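Local structure of periplasmic sugar-binding protein (Chloroflexus aurantiacus, 4RXU) at residues D134-G139 against A169-E174. The protein binds D-glucose and probably serves as the periplasmic sugar-binding component of an ABC-type carbohydrate transporter. Residues are numbered along the deposited sequence; the frame is centred on the assembly and turned at random.
Sequences DSIAVG and AFLFFE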
loop_
_atom_site.group_PDB
_atom_site.type_symbol
_atom_site.label_atom_id
_atom_site.label_comp_id
_atom_site.label_asym_id
_atom_site.label_seq_id
_atom_site.Cartn_x
_atom_site.Cartn_y
_atom_site.Cartn_z
ATOM N N ASP A 134 0.342 2.043 -9.181
ATOM C CA ASP A 134 1.697 1.602 -9.565
ATOM C C ASP A 134 2.535 1.412 -8.290
ATOM O O ASP A 134 3.204 2.329 -7.818
ATOM C CB ASP A 134 2.333 2.655 -10.465
ATOM C CG ASP A 134 3.673 2.224 -11.058
ATOM O OD1 ASP A 134 4.325 1.289 -10.539
ATOM O OD2 ASP A 134 4.098 2.851 -12.064
ATOM N N SER A 135 2.475 0.218 -7.712
ATOM C CA SER A 135 3.114 -0.038 -6.416
ATOM C C SER A 135 4.640 -0.007 -6.423
ATOM O O SER A 135 5.262 0.404 -5.426
ATOM C CB SER A 135 2.649 -1.358 -5.815
ATOM O OG SER A 135 1.265 -1.327 -5.517
ATOM N N ILE A 136 5.243 -0.440 -7.526
ATOM C CA ILE A 136 6.704 -0.324 -7.640
ATOM C C ILE A 136 7.107 1.166 -7.532
ATOM O O ILE A 136 8.078 1.530 -6.834
ATOM C CB ILE A 136 7.207 -0.962 -8.951
ATOM C CG1 ILE A 136 7.094 -2.506 -8.892
ATOM C CG2 ILE A 136 8.648 -0.550 -9.295
ATOM C CD1 ILE A 136 8.098 -3.205 -7.989
ATOM N N ALA A 137 6.368 2.014 -8.235
ATOM C CA ALA A 137 6.631 3.441 -8.201
ATOM C C ALA A 137 6.418 4.018 -6.799
ATOM O O ALA A 137 7.149 4.907 -6.405
ATOM C CB ALA A 137 5.769 4.178 -9.222
ATOM N N VAL A 138 5.431 3.520 -6.042
ATOM C CA VAL A 138 5.302 3.958 -4.637
ATOM C C VAL A 138 6.627 3.746 -3.872
ATOM O O VAL A 138 7.154 4.668 -3.224
ATOM C CB VAL A 138 4.188 3.196 -3.900
ATOM C CG1 VAL A 138 4.177 3.546 -2.428
ATOM C CG2 VAL A 138 2.848 3.486 -4.537
ATOM N N GLY A 139 7.171 2.531 -3.933
ATOM C CA GLY A 139 8.402 2.245 -3.177
ATOM C C GLY A 139 9.580 3.041 -3.694
ATOM O O GLY A 139 10.371 3.521 -2.922
ATOM N N ALA A 169 3.179 -5.439 -0.352
ATOM C CA ALA A 169 4.308 -5.224 0.560
ATOM C C ALA A 169 5.616 -5.587 -0.143
ATOM O O ALA A 169 6.617 -4.921 0.026
ATOM C CB ALA A 169 4.132 -6.006 1.843
ATOM N N PHE A 170 5.595 -6.649 -0.939
ATOM C CA PHE A 170 6.781 -7.038 -1.703
ATOM C C PHE A 170 7.058 -6.023 -2.799
ATOM O O PHE A 170 8.227 -5.679 -3.072
ATOM C CB PHE A 170 6.599 -8.433 -2.297
ATOM C CG PHE A 170 6.760 -9.537 -1.300
ATOM C CD1 PHE A 170 5.692 -9.939 -0.537
ATOM C CD2 PHE A 170 7.978 -10.157 -1.118
ATOM C CE1 PHE A 170 5.830 -10.957 0.388
ATOM C CE2 PHE A 170 8.117 -11.166 -0.189
ATOM C CZ PHE A 170 7.038 -11.568 0.562
ATOM N N LEU A 171 6.006 -5.538 -3.451
ATOM C CA LEU A 171 6.185 -4.545 -4.534
ATOM C C LEU A 171 6.723 -3.225 -3.983
ATOM O O LEU A 171 7.646 -2.634 -4.549
ATOM C CB LEU A 171 4.888 -4.303 -5.325
ATOM C CG LEU A 171 4.383 -5.545 -6.072
ATOM C CD1 LEU A 171 2.986 -5.359 -6.674
ATOM C CD2 LEU A 171 5.384 -5.918 -7.155
ATOM N N PHE A 172 6.170 -2.759 -2.876
ATOM C CA PHE A 172 6.661 -1.519 -2.297
ATOM C C PHE A 172 8.119 -1.697 -1.877
ATOM O O PHE A 172 8.933 -0.801 -2.031
ATOM C CB PHE A 172 5.878 -1.114 -1.061
ATOM C CG PHE A 172 4.410 -0.905 -1.273
ATOM C CD1 PHE A 172 3.882 -0.266 -2.394
ATOM C CD2 PHE A 172 3.547 -1.309 -0.279
ATOM C CE1 PHE A 172 2.504 -0.095 -2.530
ATOM C CE2 PHE A 172 2.192 -1.119 -0.399
ATOM C CZ PHE A 172 1.663 -0.521 -1.521
ATOM N N PHE A 173 8.434 -2.850 -1.294
ATOM C CA PHE A 173 9.790 -3.060 -0.842
ATOM C C PHE A 173 10.744 -3.133 -2.050
ATOM O O PHE A 173 11.847 -2.557 -2.032
ATOM C CB PHE A 173 9.949 -4.311 -0.007
ATOM C CG PHE A 173 11.315 -4.424 0.567
ATOM C CD1 PHE A 173 11.670 -3.699 1.686
ATOM C CD2 PHE A 173 12.281 -5.170 -0.095
ATOM C CE1 PHE A 173 12.971 -3.759 2.169
ATOM C CE2 PHE A 173 13.553 -5.242 0.380
ATOM C CZ PHE A 173 13.908 -4.516 1.491
ATOM N N GLU A 174 10.344 -3.862 -3.082
ATOM C CA GLU A 174 11.200 -3.976 -4.261
ATOM C C GLU A 174 11.477 -2.588 -4.853
ATOM O O GLU A 174 12.602 -2.281 -5.225
ATOM C CB GLU A 174 10.564 -4.881 -5.325
ATOM C CG GLU A 174 11.391 -4.955 -6.611
ATOM C CD GLU A 174 10.781 -5.831 -7.689
ATOM O OE1 GLU A 174 9.847 -6.620 -7.402
ATOM O OE2 GLU A 174 11.260 -5.750 -8.838
#
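Phe172 lays one side of its ring, the CD1–CE1 side, against the first turn of helix 135-148. Its chi1 (-59°) puts CG anti to the carbonyl carbon, and chi2 (-41°) sets the turn of the ring whose CD1–CE1 side meets Ser135 and Val138. Ser135 O sits in the ring plane at the edge, 3.4 Å from Phe172 CD1, while Ser135 CB and OG both touch CE1. Val138 comes in obliquely, its CB and CG1 each 3.8 Å from Phe172 CD1. Next to the ring, Leu171 CB meets Ser135 CB at 3.7 Å. The Ile136 side chain crosses that of Leu171 at about a right angle: its CD1 is 3.5 Å from Leu171 O and 3.9 Å from Leu171 CD2. The same methyl rests on the extended chain of Glu174, whose OE2 is held in a salt bridge by Lys178. One turn on, Gly139 has no side chain to keep the backbones apart, and its CA makes a CA-H...O contact of 3.3 Å with Phe172 O. The axes of the short segments 135-139 and 169-174 come within 6.8 Å and cross at -47°. At the start of helix 135-148, Asp134 is the N-cap, its OD1 taking the N-H of Ala137 from above the carboxylate plane. Phe172, backed here by Ser135 and Val138, also touches Trp222 and Lys298 and lines the glucose pocket, which in a periplasmic binding protein fold lies between the two lobes.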